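Local coordinates for methanol--corrinoid protein co-methyltransferase (PDB 2I2X) that transfers the methyl group of methanol to the cob(I)amide carried by its corrinoid protein partner MtaC, in a zinc-dependent step of methanogenesis, at residues D68-M73 and I81-E86; V76-I81 and W329-A334. One frame throughout, in Å; residues are numbered along the deposited sequence.

Contact 1 of 2, residues D68-M73 and I81-E86; sequences DVMERM and IILETE. With K (potassium ion), chain S.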
loop_
_atom_site.group_PDB
_atom_site.type_symbol
_atom_site.label_atom_id
_atom_site.label_comp_id
_atom_site.label_asym_id
_atom_site.label_seq_id
_atom_site.Cartn_x
_atom_site.Cartn_y
_atom_site.Cartn_z
ATOM N N ASP A 68 15.342 -2.233 -5.131
ATOM C CA ASP A 68 14.108 -1.474 -5.376
ATOM C C ASP A 68 13.860 -0.300 -4.412
ATOM O O ASP A 68 13.452 0.804 -4.825
ATOM C CB ASP A 68 12.911 -2.413 -5.355
ATOM C CG ASP A 68 12.820 -3.251 -6.608
ATOM O OD1 ASP A 68 13.694 -3.100 -7.502
ATOM O OD2 ASP A 68 11.881 -4.072 -6.699
ATOM N N VAL A 69 14.122 -0.563 -3.140
ATOM C CA VAL A 69 14.058 0.419 -2.082
ATOM C C VAL A 69 15.083 1.543 -2.276
ATOM O O VAL A 69 14.717 2.729 -2.243
ATOM C CB VAL A 69 14.328 -0.256 -0.695
ATOM C CG1 VAL A 69 14.392 0.794 0.394
ATOM C CG2 VAL A 69 13.276 -1.306 -0.379
ATOM N N MET A 70 16.361 1.201 -2.455
ATOM C CA MET A 70 17.375 2.260 -2.550
ATOM C C MET A 70 17.089 3.155 -3.793
ATOM O O MET A 70 17.168 4.377 -3.738
ATOM C CB MET A 70 18.807 1.690 -2.586
ATOM C CG MET A 70 19.240 0.841 -1.348
ATOM S SD MET A 70 19.084 1.708 0.243
ATOM C CE MET A 70 20.150 3.145 0.064
ATOM N N GLU A 71 16.731 2.517 -4.895
ATOM C CA GLU A 71 16.458 3.210 -6.123
ATOM C C GLU A 71 15.326 4.215 -5.873
ATOM O O GLU A 71 15.475 5.401 -6.151
ATOM C CB GLU A 71 16.140 2.189 -7.240
ATOM C CG GLU A 71 15.922 2.777 -8.641
ATOM C CD GLU A 71 17.128 3.557 -9.197
ATOM O OE1 GLU A 71 18.284 3.337 -8.733
ATOM O OE2 GLU A 71 16.889 4.396 -10.113
ATOM N N ARG A 72 14.233 3.768 -5.265
ATOM C CA ARG A 72 13.138 4.674 -5.031
ATOM C C ARG A 72 13.523 5.863 -4.169
ATOM O O ARG A 72 13.135 6.988 -4.460
ATOM C CB ARG A 72 11.936 3.977 -4.403
ATOM C CG ARG A 72 10.736 4.935 -4.407
ATOM C CD ARG A 72 10.200 5.124 -5.876
ATOM N NE ARG A 72 8.780 4.949 -5.748
ATOM C CZ ARG A 72 8.034 4.097 -6.414
ATOM N NH1 ARG A 72 8.512 3.382 -7.402
ATOM N NH2 ARG A 72 6.761 4.025 -6.103
ATOM N N MET A 73 14.259 5.611 -3.092
ATOM C CA MET A 73 14.603 6.662 -2.155
ATOM C C MET A 73 15.359 7.772 -2.871
ATOM O O MET A 73 15.083 8.945 -2.633
ATOM C CB MET A 73 15.421 6.122 -0.978
ATOM C CG MET A 73 14.668 5.191 -0.008
ATOM S SD MET A 73 13.066 5.828 0.540
ATOM C CE MET A 73 13.646 6.672 1.927
ATOM N N ILE A 81 17.144 6.118 5.147
ATOM C CA ILE A 81 16.271 4.981 5.135
ATOM C C ILE A 81 16.879 3.815 5.912
ATOM O O ILE A 81 18.093 3.617 5.867
ATOM C CB ILE A 81 15.911 4.605 3.670
ATOM C CG1 ILE A 81 14.633 3.740 3.613
ATOM C CG2 ILE A 81 17.095 4.083 2.904
ATOM C CD1 ILE A 81 14.905 2.343 3.622
ATOM N N ILE A 82 16.044 3.047 6.608
ATOM C CA ILE A 82 16.511 1.813 7.253
ATOM C C ILE A 82 15.781 0.645 6.600
ATOM O O ILE A 82 14.556 0.726 6.405
ATOM C CB ILE A 82 16.168 1.804 8.749
ATOM C CG1 ILE A 82 16.994 2.858 9.490
ATOM C CG2 ILE A 82 16.378 0.420 9.331
ATOM C CD1 ILE A 82 16.448 3.233 10.887
ATOM N N LEU A 83 16.507 -0.419 6.250
ATOM C CA LEU A 83 15.864 -1.661 5.802
ATOM C C LEU A 83 15.822 -2.669 6.958
ATOM O O LEU A 83 16.836 -2.906 7.642
ATOM C CB LEU A 83 16.595 -2.252 4.585
ATOM C CG LEU A 83 16.520 -1.493 3.229
ATOM C CD1 LEU A 83 17.534 -0.298 3.050
ATOM C CD2 LEU A 83 16.631 -2.479 2.049
ATOM N N GLU A 84 14.652 -3.242 7.207
ATOM C CA GLU A 84 14.569 -4.286 8.186
ATOM C C GLU A 84 14.232 -5.632 7.543
ATOM O O GLU A 84 13.149 -5.798 6.954
ATOM C CB GLU A 84 13.577 -3.964 9.315
ATOM C CG GLU A 84 13.438 -5.173 10.290
ATOM C CD GLU A 84 12.390 -5.036 11.360
ATOM O OE1 GLU A 84 11.611 -4.054 11.354
ATOM O OE2 GLU A 84 12.336 -5.940 12.221
ATOM N N THR A 85 15.141 -6.593 7.703
ATOM C CA THR A 85 14.917 -7.970 7.270
ATOM C C THR A 85 14.518 -8.854 8.446
ATOM O O THR A 85 15.347 -9.161 9.309
ATOM C CB THR A 85 16.186 -8.566 6.599
ATOM O OG1 THR A 85 16.655 -7.663 5.583
ATOM C CG2 THR A 85 15.902 -9.903 5.964
ATOM N N GLU A 86 13.251 -9.257 8.487
ATOM C CA GLU A 86 12.796 -10.232 9.467
ATOM C C GLU A 86 13.046 -11.605 8.943
ATOM O O GLU A 86 12.337 -12.041 8.068
ATOM C CB GLU A 86 11.308 -10.088 9.740
ATOM C CG GLU A 86 10.980 -8.763 10.384
ATOM C CD GLU A 86 9.533 -8.610 10.743
ATOM O OE1 GLU A 86 8.660 -8.692 9.849
ATOM O OE2 GLU A 86 9.251 -8.385 11.942
HETATM K K K S . 7.134 -8.774 12.866
#

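Contact 2 of 2, residues V76-I81 and W329-A334; sequences VGFPAI and WSETLA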
loop_
_atom_site.group_PDB
_atom_site.type_symbol
_atom_site.label_atom_id
_atom_site.label_comp_id
_atom_site.label_asym_id
_atom_site.label_seq_id
_atom_site.Cartn_x
_atom_site.Cartn_y
_atom_site.Cartn_z
ATOM N N VAL A 76 13.241 9.969 -5.305
ATOM C CA VAL A 76 12.257 10.905 -4.772
ATOM C C VAL A 76 12.935 11.926 -3.847
ATOM O O VAL A 76 12.294 12.847 -3.322
ATOM C CB VAL A 76 11.035 10.169 -4.126
ATOM C CG1 VAL A 76 9.955 11.165 -3.676
ATOM C CG2 VAL A 76 10.457 9.163 -5.093
ATOM N N GLY A 77 14.244 11.777 -3.686
ATOM C CA GLY A 77 15.035 12.749 -2.930
ATOM C C GLY A 77 15.090 12.520 -1.427
ATOM O O GLY A 77 15.463 13.411 -0.672
ATOM N N PHE A 78 14.728 11.332 -0.979
ATOM C CA PHE A 78 14.712 11.072 0.473
ATOM C C PHE A 78 16.127 10.932 1.024
ATOM O O PHE A 78 16.951 10.245 0.420
ATOM C CB PHE A 78 13.827 9.867 0.794
ATOM C CG PHE A 78 12.376 10.088 0.445
ATOM C CD1 PHE A 78 11.695 11.216 0.928
ATOM C CD2 PHE A 78 11.685 9.191 -0.392
ATOM C CE1 PHE A 78 10.369 11.425 0.626
ATOM C CE2 PHE A 78 10.344 9.390 -0.697
ATOM C CZ PHE A 78 9.686 10.503 -0.181
ATOM N N PRO A 79 16.431 11.609 2.137
ATOM C CA PRO A 79 17.813 11.634 2.648
ATOM C C PRO A 79 18.254 10.422 3.501
ATOM O O PRO A 79 19.451 10.287 3.767
ATOM C CB PRO A 79 17.825 12.904 3.532
ATOM C CG PRO A 79 16.482 12.884 4.158
ATOM C CD PRO A 79 15.545 12.420 2.995
ATOM N N ALA A 80 17.315 9.586 3.943
ATOM C CA ALA A 80 17.650 8.465 4.858
ATOM C C ALA A 80 16.658 7.301 4.822
ATOM O O ALA A 80 15.476 7.455 4.494
ATOM C CB ALA A 80 17.821 8.962 6.296
ATOM N N ILE A 81 17.144 6.118 5.147
ATOM C CA ILE A 81 16.271 4.981 5.135
ATOM C C ILE A 81 16.879 3.815 5.912
ATOM O O ILE A 81 18.093 3.617 5.867
ATOM C CB ILE A 81 15.911 4.605 3.670
ATOM C CG1 ILE A 81 14.633 3.740 3.613
ATOM C CG2 ILE A 81 17.095 4.083 2.904
ATOM C CD1 ILE A 81 14.905 2.343 3.622
ATOM N N TRP A 329 5.375 1.405 -0.416
ATOM C CA TRP A 329 5.286 1.640 1.014
ATOM C C TRP A 329 6.469 2.430 1.543
ATOM O O TRP A 329 6.275 3.254 2.441
ATOM C CB TRP A 329 5.043 0.365 1.798
ATOM C CG TRP A 329 3.689 -0.208 1.558
ATOM C CD1 TRP A 329 3.355 -1.205 0.655
ATOM C CD2 TRP A 329 2.470 0.178 2.193
ATOM N NE1 TRP A 329 2.007 -1.452 0.711
ATOM C CE2 TRP A 329 1.441 -0.622 1.644
ATOM C CE3 TRP A 329 2.147 1.127 3.155
ATOM C CZ2 TRP A 329 0.113 -0.501 2.029
ATOM C CZ3 TRP A 329 0.811 1.250 3.559
ATOM C CH2 TRP A 329 -0.191 0.438 2.988
ATOM N N SER A 330 7.659 2.257 0.972
ATOM C CA SER A 330 8.784 3.088 1.422
ATOM C C SER A 330 8.560 4.554 1.111
ATOM O O SER A 330 8.889 5.424 1.926
ATOM C CB SER A 330 10.164 2.604 0.914
ATOM O OG SER A 330 10.188 2.418 -0.497
ATOM N N GLU A 331 7.990 4.837 -0.057
ATOM C CA GLU A 331 7.687 6.223 -0.437
ATOM C C GLU A 331 6.694 6.891 0.546
ATOM O O GLU A 331 6.942 8.015 0.999
ATOM C CB GLU A 331 7.244 6.334 -1.918
ATOM C CG GLU A 331 6.696 7.754 -2.346
ATOM C CD GLU A 331 6.700 8.026 -3.849
ATOM O OE1 GLU A 331 7.489 7.386 -4.584
ATOM O OE2 GLU A 331 5.914 8.894 -4.311
ATOM N N THR A 332 5.606 6.203 0.898
ATOM C CA THR A 332 4.664 6.712 1.906
ATOM C C THR A 332 5.359 6.926 3.286
ATOM O O THR A 332 5.229 7.990 3.912
ATOM C CB THR A 332 3.438 5.782 2.023
ATOM O OG1 THR A 332 2.955 5.421 0.712
ATOM C CG2 THR A 332 2.347 6.445 2.770
ATOM N N LEU A 333 6.120 5.934 3.748
ATOM C CA LEU A 333 6.843 6.085 4.996
ATOM C C LEU A 333 7.758 7.295 4.951
ATOM O O LEU A 333 7.732 8.149 5.853
ATOM C CB LEU A 333 7.694 4.837 5.320
ATOM C CG LEU A 333 6.968 3.525 5.573
ATOM C CD1 LEU A 333 7.915 2.418 5.533
ATOM C CD2 LEU A 333 6.175 3.538 6.895
ATOM N N ALA A 334 8.555 7.389 3.893
ATOM C CA ALA A 334 9.511 8.486 3.813
ATOM C C ALA A 334 8.812 9.846 3.773
ATOM O O ALA A 334 9.325 10.835 4.308
ATOM C CB ALA A 334 10.429 8.318 2.628
#

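Contact 1 of 2, residues D68-M73 and I81-E86
Ile81 meets three residues of the helix segment 68-73: Val69, Met70 and Met73. Its CB lies 3.5 Å from Met73 CE, which is also 3.5 Å from Ile81 CG1. Bends at chi2 and chi3 bring Met73 CE back to Ile81, and Met73 CG lies near Ile81 CG2. Ile81 CG2 has a second neighbour in Met70 SD, at 4.1 Å. The other branch has CG1 anti to the backbone N (chi1 -160°) and carries CD1 to Val69 CG1, 3.6 Å away. Leu83, two residues on, points the same way. Its CD1 touches Met70 SD at 3.8 Å, and its CD2 faces Val69 CB. The contact is buried and wholly apolar, with no hydrogen bond across it. Ile43 of the neighbouring strand 40-43 also packs on Val69 and Ile81. At the far end of 81-86, Glu86 binds the potassium ion, with OE2 at 2.3 Å from K. Glu164 and Glu313 also bind this ion. The helix and strand segments run nearly antiparallel, at 165°, with axes 10.2 Å apart. This is the helix-on-strand packing of a beta-alpha-beta unit, here 40-43, 55-76 and 80-86, in the TIM barrel of MtaB.

Contact 2 of 2, residues V76-I81 and W329-A334
Phe78 lays one face of its ring against the methyl group of Ala334. Ala334 CB sits 3.2 Å from the centroid of the Phe78 ring and only 7° off the ring normal, a CH-pi contact almost over the ring centre. Phe78 CG is anti to the carbonyl carbon (chi1 -64°), which swings the ring towards the helix segment 329-334. At the far end of the ring, Phe78 CZ comes within 3.9 Å of Glu331 O, approaching obliquely. Tyr335 meets the same ring edge to face. The turn at 77-79 joins helix 55-76 to strand 80-86 of the TIM barrel, so the contact sets this connection against helix 325-345. Gly77 leaves the helix with positive phi, a backbone shape that would push a CB into the preceding carbonyl O. With an alanine at Phe78, the Ala334 methyl would probably lose its aromatic face, and a gap would open beside Tyr335. Val76 and Glu331 cross at about a right angle, and the extended Glu331 chain carries its OE1 to 3.5 Å from Val76 CG2. Glu331 OE1 also forms a salt bridge with Arg72 and a hydrogen bond with Ser296 OG of the second MtaB subunit. Asp297 N of that subunit hydrogen-bonds OE2.

From the N terminus, helix 55-76 comes first, and its segment 68-73 opens contact 1. The chain turns through 76-81 and enters strand 80-86, where contact 1 closes a short loop. Contact 2 starts in that turn and closes only at 329-334, after 247 intervening residues. The two loops cross, because contact 2 opens at 76-81, before contact 1 has closed at 81-86, and closes far beyond it. They share Ile81, and their centres are about 9 Å apart. Met73 bridges them, with its CE 3.7 Å from Ala334 CB. Met73 O also lies 2.9 Å from Phe78 N, a probable hydrogen bond. Together they tie helix 55-76, strand 80-86 and helix 325-345.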